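3-oxo-glucose-6-phosphate:glutamate aminotransferase (Bacillus subtilis subsp. subtilis, PDB 4K2M) catalyses the reversible, pyridoxal phosphate-dependent transfer of an amino group from glutamate to 3-dehydroglucose 6-phosphate, giving kanosamine 6-phosphate on the route to the antibiotic kanosamine. Local coordinates at residues V7-K12 against M17-H22; L136-N141 against K218-E223; L384-K389 against A398-V403. All blocks are in the same frame, centred on the assembly; numbering follows the deposited sequence.

Each of the three contacts is chiefly apolar, but they sit in different parts of the fold. Interaction 1 is buried within the additional N-terminal domain, where strand 7-9 meets the helix that follows it. Interactions 2 and 3 belong to the aminotransferase portion, their centres about 24 Å apart. In interaction 2 the end of helix 127-137 meets strand 220-224 of the large mixed sheet, and the contact runs from a buried isoleucine to an exposed lysine and a bridging water. Interaction 3 joins two loops on either side of helix 391-396. Interactions 1 and 3 both set an aliphatic methyl over a histidine ring; the ring of interaction 1 is partly exposed, that of interaction 3 buried.

Interaction 1: V7-K12 against M17-H22; sequences VKISGK and MSLLKH
With chi1 at -179°, Val7 turns CG1 away from its backbone N and brings CG2 over the ring of His22, whose own CG is swung beside the backbone N at chi1 -78°. The result is a CH-pi contact: Val7 CG2 stands 3.5 Å from the centroid of the His22 ring, displaced toward its rim, with NE2 of His22 its closest atom at 3.4 Å. The other methyl of Val7, CG1, reaches Ser18 OG at 4.0 Å, so one short beta-branched side chain meets two successive turns of the helix. Histidine suits the partly exposed edge by giving the methyl a flat face. Deeper in, Leu19 lies across Ile9, with Ile9 CD1 3.8 Å from Leu19 CD1 and the second methyl of Leu19 against CG1 and CG2 of Ile9. Branched aliphatic residues suit this inner place, where Trp43 also touches both. Strand 7-9, helix 13-24 and strand 32-34 form a beta-alpha-beta unit in the N-terminal domain, and Leu32 packs on Val7, Leu19 and His22. Strand and helix are joined by dispersion and CH-pi contacts, while the backbone polar groups of Val7 and Ile9 are bonded to the backbone of 31-35, in and beside strand 32-34.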
loop_
_atom_site.group_PDB
_atom_site.type_symbol
_atom_site.label_atom_id
_atom_site.label_comp_id
_atom_site.label_asym_id
_atom_site.label_seq_id
_atom_site.Cartn_x
_atom_site.Cartn_y
_atom_site.Cartn_z
ATOM N N VAL A 7 9.586 -33.628 -20.019
ATOM C CA VAL A 7 8.902 -33.124 -18.840
ATOM C C VAL A 7 9.164 -31.635 -18.805
ATOM O O VAL A 7 10.248 -31.202 -18.426
ATOM C CB VAL A 7 9.440 -33.790 -17.561
ATOM C CG1 VAL A 7 8.704 -33.265 -16.320
ATOM C CG2 VAL A 7 9.301 -35.302 -17.662
ATOM N N LYS A 8 8.183 -30.847 -19.240
ATOM C CA LYS A 8 8.350 -29.398 -19.271
ATOM C C LYS A 8 8.225 -28.883 -17.848
ATOM O O LYS A 8 7.169 -29.045 -17.221
ATOM C CB LYS A 8 7.268 -28.748 -20.132
ATOM C CG LYS A 8 7.299 -29.161 -21.599
ATOM C CD LYS A 8 8.457 -28.485 -22.310
ATOM C CE LYS A 8 9.197 -29.457 -23.212
ATOM N NZ LYS A 8 8.407 -29.926 -24.398
ATOM N N ILE A 9 9.286 -28.268 -17.334
ATOM C CA ILE A 9 9.207 -27.664 -16.008
ATOM C C ILE A 9 8.804 -26.201 -16.131
ATOM O O ILE A 9 9.635 -25.341 -16.426
ATOM C CB ILE A 9 10.522 -27.793 -15.236
ATOM C CG1 ILE A 9 10.890 -29.268 -15.083
ATOM C CG2 ILE A 9 10.409 -27.134 -13.872
ATOM C CD1 ILE A 9 12.304 -29.498 -14.581
ATOM N N SER A 10 7.517 -25.932 -15.912
ATOM C CA SER A 10 6.989 -24.570 -15.952
ATOM C C SER A 10 6.852 -24.034 -14.538
ATOM O O SER A 10 6.722 -22.820 -14.330
ATOM C CB SER A 10 5.617 -24.567 -16.593
ATOM O OG SER A 10 4.760 -25.427 -15.871
ATOM N N GLY A 11 6.846 -24.948 -13.570
ATOM C CA GLY A 11 6.622 -24.599 -12.178
ATOM C C GLY A 11 5.143 -24.542 -11.827
ATOM O O GLY A 11 4.790 -24.259 -10.673
ATOM N N LYS A 12 4.278 -24.799 -12.810
ATOM C CA LYS A 12 2.839 -24.752 -12.582
ATOM C C LYS A 12 2.356 -26.071 -11.983
ATOM O O LYS A 12 3.074 -27.079 -11.991
ATOM C CB LYS A 12 2.083 -24.412 -13.874
ATOM C CG LYS A 12 2.602 -23.143 -14.559
ATOM C CD LYS A 12 1.539 -22.087 -14.712
ATOM C CE LYS A 12 2.168 -20.709 -14.911
ATOM N NZ LYS A 12 2.952 -20.605 -16.174
ATOM N N MET A 17 3.209 -31.975 -10.808
ATOM C CA MET A 17 2.805 -33.341 -10.456
ATOM C C MET A 17 3.630 -34.348 -11.224
ATOM O O MET A 17 3.993 -35.396 -10.697
ATOM C CB MET A 17 1.345 -33.609 -10.796
ATOM C CG MET A 17 0.412 -33.479 -9.639
ATOM S SD MET A 17 0.790 -34.566 -8.247
ATOM C CE MET A 17 -0.499 -33.823 -7.258
ATOM N N SER A 18 3.883 -34.050 -12.490
ATOM C CA SER A 18 4.725 -34.920 -13.296
ATOM C C SER A 18 6.157 -34.885 -12.779
ATOM O O SER A 18 6.816 -35.928 -12.653
ATOM C CB SER A 18 4.672 -34.511 -14.769
ATOM O OG SER A 18 5.433 -35.420 -15.542
ATOM N N LEU A 19 6.636 -33.684 -12.458
ATOM C CA LEU A 19 8.004 -33.509 -11.962
ATOM C C LEU A 19 8.219 -34.289 -10.667
ATOM O O LEU A 19 9.298 -34.846 -10.427
ATOM C CB LEU A 19 8.304 -32.016 -11.741
ATOM C CG LEU A 19 9.737 -31.637 -11.355
ATOM C CD1 LEU A 19 10.761 -32.140 -12.388
ATOM C CD2 LEU A 19 9.858 -30.107 -11.178
ATOM N N LEU A 20 7.180 -34.341 -9.835
ATOM C CA LEU A 20 7.233 -35.067 -8.565
ATOM C C LEU A 20 7.519 -36.545 -8.805
ATOM O O LEU A 20 8.394 -37.134 -8.155
ATOM C CB LEU A 20 5.899 -34.905 -7.817
ATOM C CG LEU A 20 5.808 -35.617 -6.463
ATOM C CD1 LEU A 20 6.839 -35.071 -5.496
ATOM C CD2 LEU A 20 4.405 -35.513 -5.860
ATOM N N LYS A 21 6.783 -37.146 -9.732
ATOM C CA LYS A 21 7.054 -38.538 -10.087
ATOM C C LYS A 21 8.478 -38.700 -10.595
ATOM O O LYS A 21 9.164 -39.659 -10.251
ATOM C CB LYS A 21 6.048 -39.019 -11.121
ATOM C CG LYS A 21 4.627 -38.977 -10.597
ATOM C CD LYS A 21 3.614 -39.205 -11.701
ATOM C CE LYS A 21 2.226 -38.791 -11.239
ATOM N NZ LYS A 21 1.558 -37.918 -12.242
ATOM N N HIS A 22 8.941 -37.751 -11.400
ATOM C CA HIS A 22 10.266 -37.896 -12.000
ATOM C C HIS A 22 11.413 -37.687 -11.029
ATOM O O HIS A 22 12.444 -38.359 -11.117
ATOM C CB HIS A 22 10.423 -36.990 -13.226
ATOM C CG HIS A 22 9.749 -37.529 -14.449
ATOM N ND1 HIS A 22 10.420 -38.271 -15.398
ATOM C CD2 HIS A 22 8.461 -37.458 -14.861
ATOM C CE1 HIS A 22 9.572 -38.625 -16.351
ATOM N NE2 HIS A 22 8.380 -38.146 -16.048
#

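Interaction 2: L136-N141 against K218-E223; sequences LALGLN and KLKVIE
Leu138 meets Lys220 and Ile222 where the C-terminal end of helix 127-137 packs on strand 220-224 of the large mixed sheet in the aspartate aminotransferase fold. CD1 of Leu138 lies 4.0 Å from Ile222 CB, on the buried side, whereas its CD2 lies 4.1 Å from CD of Lys220, against the aliphatic part of an exposed side chain. Leucine suits this border because its fork can reach both neighbours at once; lysine suits the exposed side, offering methylenes to the leucine and an ammonium group to water. Lys220 and Ile222 are two apart along the strand, so both turn the same way, toward the helix end.

In the next shell, Phe194 of the adjoining strand 192-195 touches Leu138 and Lys220, and Leu267 of helix 265-275 also packs on Leu138. The helix closes in a Schellman motif: Gly139 takes positive phi (98°), and its N is bonded to Leu136 O at 2.9 Å, turning the chain just after Leu138. Lys220, folded back by bends at chi2 (-67°) and chi4 (46°), brings NZ to a water at 2.8 Å, and the water in turn donates to Leu138 O at 3.3 Å.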
loop_
_atom_site.group_PDB
_atom_site.type_symbol
_atom_site.label_atom_id
_atom_site.label_comp_id
_atom_site.label_asym_id
_atom_site.label_seq_id
_atom_site.Cartn_x
_atom_site.Cartn_y
_atom_site.Cartn_z
ATOM N N LEU A 136 -14.642 -2.613 -9.793
ATOM C CA LEU A 136 -15.000 -1.305 -10.321
ATOM C C LEU A 136 -14.700 -1.186 -11.815
ATOM O O LEU A 136 -15.506 -0.630 -12.573
ATOM C CB LEU A 136 -14.287 -0.200 -9.528
ATOM C CG LEU A 136 -14.719 -0.085 -8.070
ATOM C CD1 LEU A 136 -13.771 0.813 -7.287
ATOM C CD2 LEU A 136 -16.152 0.470 -7.955
ATOM N N ALA A 137 -13.545 -1.690 -12.243
ATOM C CA ALA A 137 -13.171 -1.651 -13.657
ATOM C C ALA A 137 -14.154 -2.434 -14.515
ATOM O O ALA A 137 -14.417 -2.064 -15.656
ATOM C CB ALA A 137 -11.726 -2.160 -13.873
ATOM N N LEU A 138 -14.689 -3.516 -13.957
ATOM C CA LEU A 138 -15.685 -4.339 -14.641
ATOM C C LEU A 138 -17.065 -3.682 -14.648
ATOM O O LEU A 138 -18.011 -4.222 -15.213
ATOM C CB LEU A 138 -15.784 -5.709 -13.970
ATOM C CG LEU A 138 -14.729 -6.750 -14.342
ATOM C CD1 LEU A 138 -14.768 -7.922 -13.353
ATOM C CD2 LEU A 138 -14.979 -7.262 -15.758
ATOM N N GLY A 139 -17.183 -2.521 -14.018
ATOM C CA GLY A 139 -18.420 -1.754 -14.079
ATOM C C GLY A 139 -19.349 -1.923 -12.897
ATOM O O GLY A 139 -20.543 -1.623 -13.013
ATOM N N LEU A 140 -18.829 -2.396 -11.764
ATOM C CA LEU A 140 -19.682 -2.555 -10.580
ATOM C C LEU A 140 -20.290 -1.229 -10.150
ATOM O O LEU A 140 -19.573 -0.248 -9.942
ATOM C CB LEU A 140 -18.929 -3.160 -9.383
ATOM C CG LEU A 140 -19.857 -3.407 -8.177
ATOM C CD1 LEU A 140 -19.564 -4.732 -7.491
ATOM C CD2 LEU A 140 -19.815 -2.266 -7.143
ATOM N N ASN A 141 -21.611 -1.221 -9.993
ATOM C CA ASN A 141 -22.338 -0.072 -9.451
ATOM C C ASN A 141 -22.898 -0.421 -8.079
ATOM O O ASN A 141 -23.146 -1.590 -7.802
ATOM C CB ASN A 141 -23.483 0.293 -10.388
ATOM C CG ASN A 141 -22.993 0.727 -11.750
ATOM O OD1 ASN A 141 -22.076 1.546 -11.857
ATOM N ND2 ASN A 141 -23.585 0.169 -12.797
ATOM N N LYS A 218 -24.999 -13.905 -18.393
ATOM C CA LYS A 218 -24.306 -12.672 -18.758
ATOM C C LYS A 218 -23.694 -12.024 -17.525
ATOM O O LYS A 218 -23.820 -10.813 -17.322
ATOM C CB LYS A 218 -25.249 -11.696 -19.483
ATOM C CG LYS A 218 -25.561 -12.120 -20.923
ATOM C CD LYS A 218 -24.392 -11.796 -21.834
ATOM C CE LYS A 218 -24.453 -12.570 -23.142
ATOM N NZ LYS A 218 -23.180 -12.396 -23.912
ATOM N N LEU A 219 -23.051 -12.847 -16.698
ATOM C CA LEU A 219 -22.333 -12.341 -15.524
ATOM C C LEU A 219 -20.842 -12.239 -15.842
ATOM O O LEU A 219 -20.329 -12.934 -16.719
ATOM C CB LEU A 219 -22.542 -13.274 -14.326
ATOM C CG LEU A 219 -24.007 -13.637 -14.048
ATOM C CD1 LEU A 219 -24.129 -14.631 -12.887
ATOM C CD2 LEU A 219 -24.791 -12.396 -13.731
ATOM N N LYS A 220 -20.151 -11.354 -15.131
ATOM C CA LYS A 220 -18.698 -11.264 -15.209
ATOM C C LYS A 220 -18.094 -12.118 -14.105
ATOM O O LYS A 220 -18.680 -12.265 -13.030
ATOM C CB LYS A 220 -18.272 -9.810 -15.008
ATOM C CG LYS A 220 -18.797 -8.883 -16.092
ATOM C CD LYS A 220 -18.147 -9.213 -17.422
ATOM C CE LYS A 220 -18.724 -8.352 -18.536
ATOM N NZ LYS A 220 -18.805 -6.930 -18.098
ATOM N N VAL A 221 -16.917 -12.670 -14.366
ATOM C CA VAL A 221 -16.255 -13.537 -13.400
ATOM C C VAL A 221 -14.936 -12.896 -13.009
ATOM O O VAL A 221 -14.059 -12.681 -13.849
ATOM C CB VAL A 221 -15.980 -14.923 -13.976
ATOM C CG1 VAL A 221 -15.176 -15.759 -12.984
ATOM C CG2 VAL A 221 -17.280 -15.632 -14.316
ATOM N N ILE A 222 -14.806 -12.567 -11.735
ATOM C CA ILE A 222 -13.530 -12.085 -11.249
ATOM C C ILE A 222 -13.097 -13.092 -10.209
ATOM O O ILE A 222 -13.826 -13.346 -9.245
ATOM C CB ILE A 222 -13.647 -10.651 -10.668
ATOM C CG1 ILE A 222 -12.376 -10.273 -9.897
ATOM C CG2 ILE A 222 -14.913 -10.494 -9.807
ATOM C CD1 ILE A 222 -12.285 -8.764 -9.580
ATOM N N GLU A 223 -11.931 -13.695 -10.403
ATOM C CA GLU A 223 -11.534 -14.769 -9.504
ATOM C C GLU A 223 -10.520 -14.257 -8.498
ATOM O O GLU A 223 -9.633 -13.468 -8.834
ATOM C CB GLU A 223 -10.979 -15.960 -10.278
ATOM C CG GLU A 223 -9.719 -15.643 -11.037
ATOM C CD GLU A 223 -9.202 -16.802 -11.849
ATOM O OE1 GLU A 223 -9.653 -17.951 -11.647
ATOM O OE2 GLU A 223 -8.322 -16.556 -12.698
HETATM O O HOH W 1 -16.975 -4.791 -18.284
#

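Interaction 3: L384-K389 against A398-V403; sequences LSHMQK and AGLQLV
His386 packs with Leu400 and Leu402, and its imidazole is the centre of the tight part of the contact. Leu402 CD1 stands over the middle of one ring face, 3.7 Å from the centroid and only 11° off the ring normal, a well-centred CH-pi contact. The opposite face is covered by CG of Met387, the next residue in the chain, so the flat ring lies sandwiched between two aliphatic groups. A chi1 of 65° sets CG of His386 between the backbone N and the carbonyl carbon, turning the ring toward Leu402; the two side chains lie alongside each other, pointing opposite ways. Histidine suits this place because its faces can pack against hydrocarbon while its edge keeps a polar bond: NE2 is hydrogen-bonded to Glu406 OE2, and the same carboxylate oxygen accepts from the backbone N of Leu402. Glu406, on helix 403-411, thus ties together the ring and the leucine that lies over its face, and the carboxylate would be expected to favour the proton on NE2. Tyr169 of strand 166-169 packs on both leucines.

Toward the surface the packing is sparser. Leu400, partly exposed, comes in roughly perpendicular to the His386 side chain and touches it mainly with CD2, 3.7 Å from His386 CB. Leucine suits this rim because its branched end covers that CB. Its carbonyl O lies near the ring plane, 3.7 Å from His386 CD2, a contact at the edge.

One segment carries a short 3-10 turn (385-387); the other leads into helix 403-411, with Leu402 at its N-cap. The contact brings together the two ends of the excursion through helix 391-396, with the His386 side chain about 11 Å from that of the substrate-binding Tyr381, in the C-terminal part of the DegT/DnrJ/EryC1 aminotransferase fold.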
loop_
_atom_site.group_PDB
_atom_site.type_symbol
_atom_site.label_atom_id
_atom_site.label_comp_id
_atom_site.label_asym_id
_atom_site.label_seq_id
_atom_site.Cartn_x
_atom_site.Cartn_y
_atom_site.Cartn_z
ATOM N N LEU A 384 -17.053 -17.345 9.744
ATOM C CA LEU A 384 -17.598 -17.272 8.383
ATOM C C LEU A 384 -18.240 -15.901 8.138
ATOM O O LEU A 384 -18.678 -15.263 9.084
ATOM C CB LEU A 384 -18.633 -18.371 8.196
ATOM C CG LEU A 384 -18.027 -19.770 8.308
ATOM C CD1 LEU A 384 -19.142 -20.814 8.243
ATOM C CD2 LEU A 384 -17.045 -19.977 7.176
ATOM N N SER A 385 -18.290 -15.453 6.882
ATOM C CA SER A 385 -18.778 -14.113 6.543
ATOM C C SER A 385 -20.159 -13.780 7.119
ATOM O O SER A 385 -20.377 -12.686 7.635
ATOM C CB SER A 385 -18.824 -13.936 5.019
ATOM O OG SER A 385 -17.531 -14.105 4.473
ATOM N N HIS A 386 -21.090 -14.721 7.008
ATOM C CA HIS A 386 -22.474 -14.479 7.429
ATOM C C HIS A 386 -22.655 -14.618 8.942
ATOM O O HIS A 386 -23.764 -14.485 9.462
ATOM C CB HIS A 386 -23.429 -15.401 6.668
ATOM C CG HIS A 386 -23.243 -16.855 6.969
ATOM N ND1 HIS A 386 -22.020 -17.485 6.885
ATOM C CD2 HIS A 386 -24.136 -17.809 7.334
ATOM C CE1 HIS A 386 -22.162 -18.759 7.202
ATOM N NE2 HIS A 386 -23.437 -18.986 7.472
ATOM N N MET A 387 -21.556 -14.860 9.648
ATOM C CA MET A 387 -21.588 -15.036 11.102
ATOM C C MET A 387 -20.751 -13.980 11.812
ATOM O O MET A 387 -20.570 -14.023 13.026
ATOM C CB MET A 387 -21.128 -16.446 11.471
ATOM C CG MET A 387 -22.017 -17.512 10.824
ATOM S SD MET A 387 -21.512 -19.191 11.206
ATOM C CE MET A 387 -21.834 -19.256 12.981
ATOM N N GLN A 388 -20.247 -13.015 11.053
ATOM C CA GLN A 388 -19.492 -11.923 11.657
ATOM C C GLN A 388 -20.451 -11.016 12.438
ATOM O O GLN A 388 -21.585 -10.783 12.014
ATOM C CB GLN A 388 -18.760 -11.103 10.583
ATOM C CG GLN A 388 -17.611 -11.830 9.872
ATOM C CD GLN A 388 -16.330 -11.889 10.691
ATOM O OE1 GLN A 388 -16.310 -11.509 11.868
ATOM N NE2 GLN A 388 -15.236 -12.356 10.065
ATOM N N LYS A 389 -20.007 -10.492 13.573
ATOM C CA LYS A 389 -20.916 -9.695 14.406
ATOM C C LYS A 389 -20.852 -8.219 14.041
ATOM O O LYS A 389 -20.270 -7.397 14.758
ATOM C CB LYS A 389 -20.599 -9.913 15.892
ATOM C CG LYS A 389 -21.082 -11.275 16.422
ATOM C CD LYS A 389 -20.357 -11.669 17.712
ATOM C CE LYS A 389 -21.081 -12.786 18.469
ATOM N NZ LYS A 389 -21.072 -14.102 17.760
ATOM N N ALA A 398 -29.442 -12.203 8.269
ATOM C CA ALA A 398 -30.189 -13.066 9.188
ATOM C C ALA A 398 -31.093 -14.055 8.452
ATOM O O ALA A 398 -31.783 -13.697 7.495
ATOM C CB ALA A 398 -31.001 -12.235 10.155
ATOM N N GLY A 399 -31.092 -15.305 8.901
ATOM C CA GLY A 399 -31.854 -16.338 8.224
ATOM C C GLY A 399 -31.061 -17.088 7.166
ATOM O O GLY A 399 -31.540 -18.067 6.600
ATOM N N LEU A 400 -29.839 -16.639 6.895
ATOM C CA LEU A 400 -28.991 -17.299 5.906
ATOM C C LEU A 400 -28.402 -18.558 6.519
ATOM O O LEU A 400 -27.802 -18.502 7.594
ATOM C CB LEU A 400 -27.877 -16.328 5.485
ATOM C CG LEU A 400 -26.769 -16.673 4.493
ATOM C CD1 LEU A 400 -27.324 -17.306 3.274
ATOM C CD2 LEU A 400 -26.043 -15.399 4.100
ATOM N N GLN A 401 -28.578 -19.699 5.859
ATOM C CA GLN A 401 -27.917 -20.928 6.302
ATOM C C GLN A 401 -27.135 -21.495 5.142
ATOM O O GLN A 401 -27.643 -21.614 4.023
ATOM C CB GLN A 401 -28.918 -21.975 6.803
ATOM C CG GLN A 401 -29.840 -21.507 7.943
ATOM C CD GLN A 401 -30.529 -22.674 8.638
ATOM O OE1 GLN A 401 -29.877 -23.612 9.091
ATOM N NE2 GLN A 401 -31.851 -22.626 8.711
ATOM N N LEU A 402 -25.886 -21.849 5.411
ATOM C CA LEU A 402 -25.038 -22.421 4.393
ATOM C C LEU A 402 -24.572 -23.728 4.994
ATOM O O LEU A 402 -23.543 -23.765 5.650
ATOM C CB LEU A 402 -23.847 -21.488 4.130
ATOM C CG LEU A 402 -24.223 -20.103 3.583
ATOM C CD1 LEU A 402 -23.025 -19.164 3.668
ATOM C CD2 LEU A 402 -24.698 -20.203 2.147
ATOM N N VAL A 403 -25.351 -24.791 4.788
ATOM C CA VAL A 403 -25.166 -26.035 5.543
ATOM C C VAL A 403 -23.780 -26.649 5.393
ATOM O O VAL A 403 -23.146 -27.037 6.389
ATOM C CB VAL A 403 -26.219 -27.098 5.153
ATOM C CG1 VAL A 403 -25.995 -28.366 5.949
ATOM C CG2 VAL A 403 -27.629 -26.563 5.401
#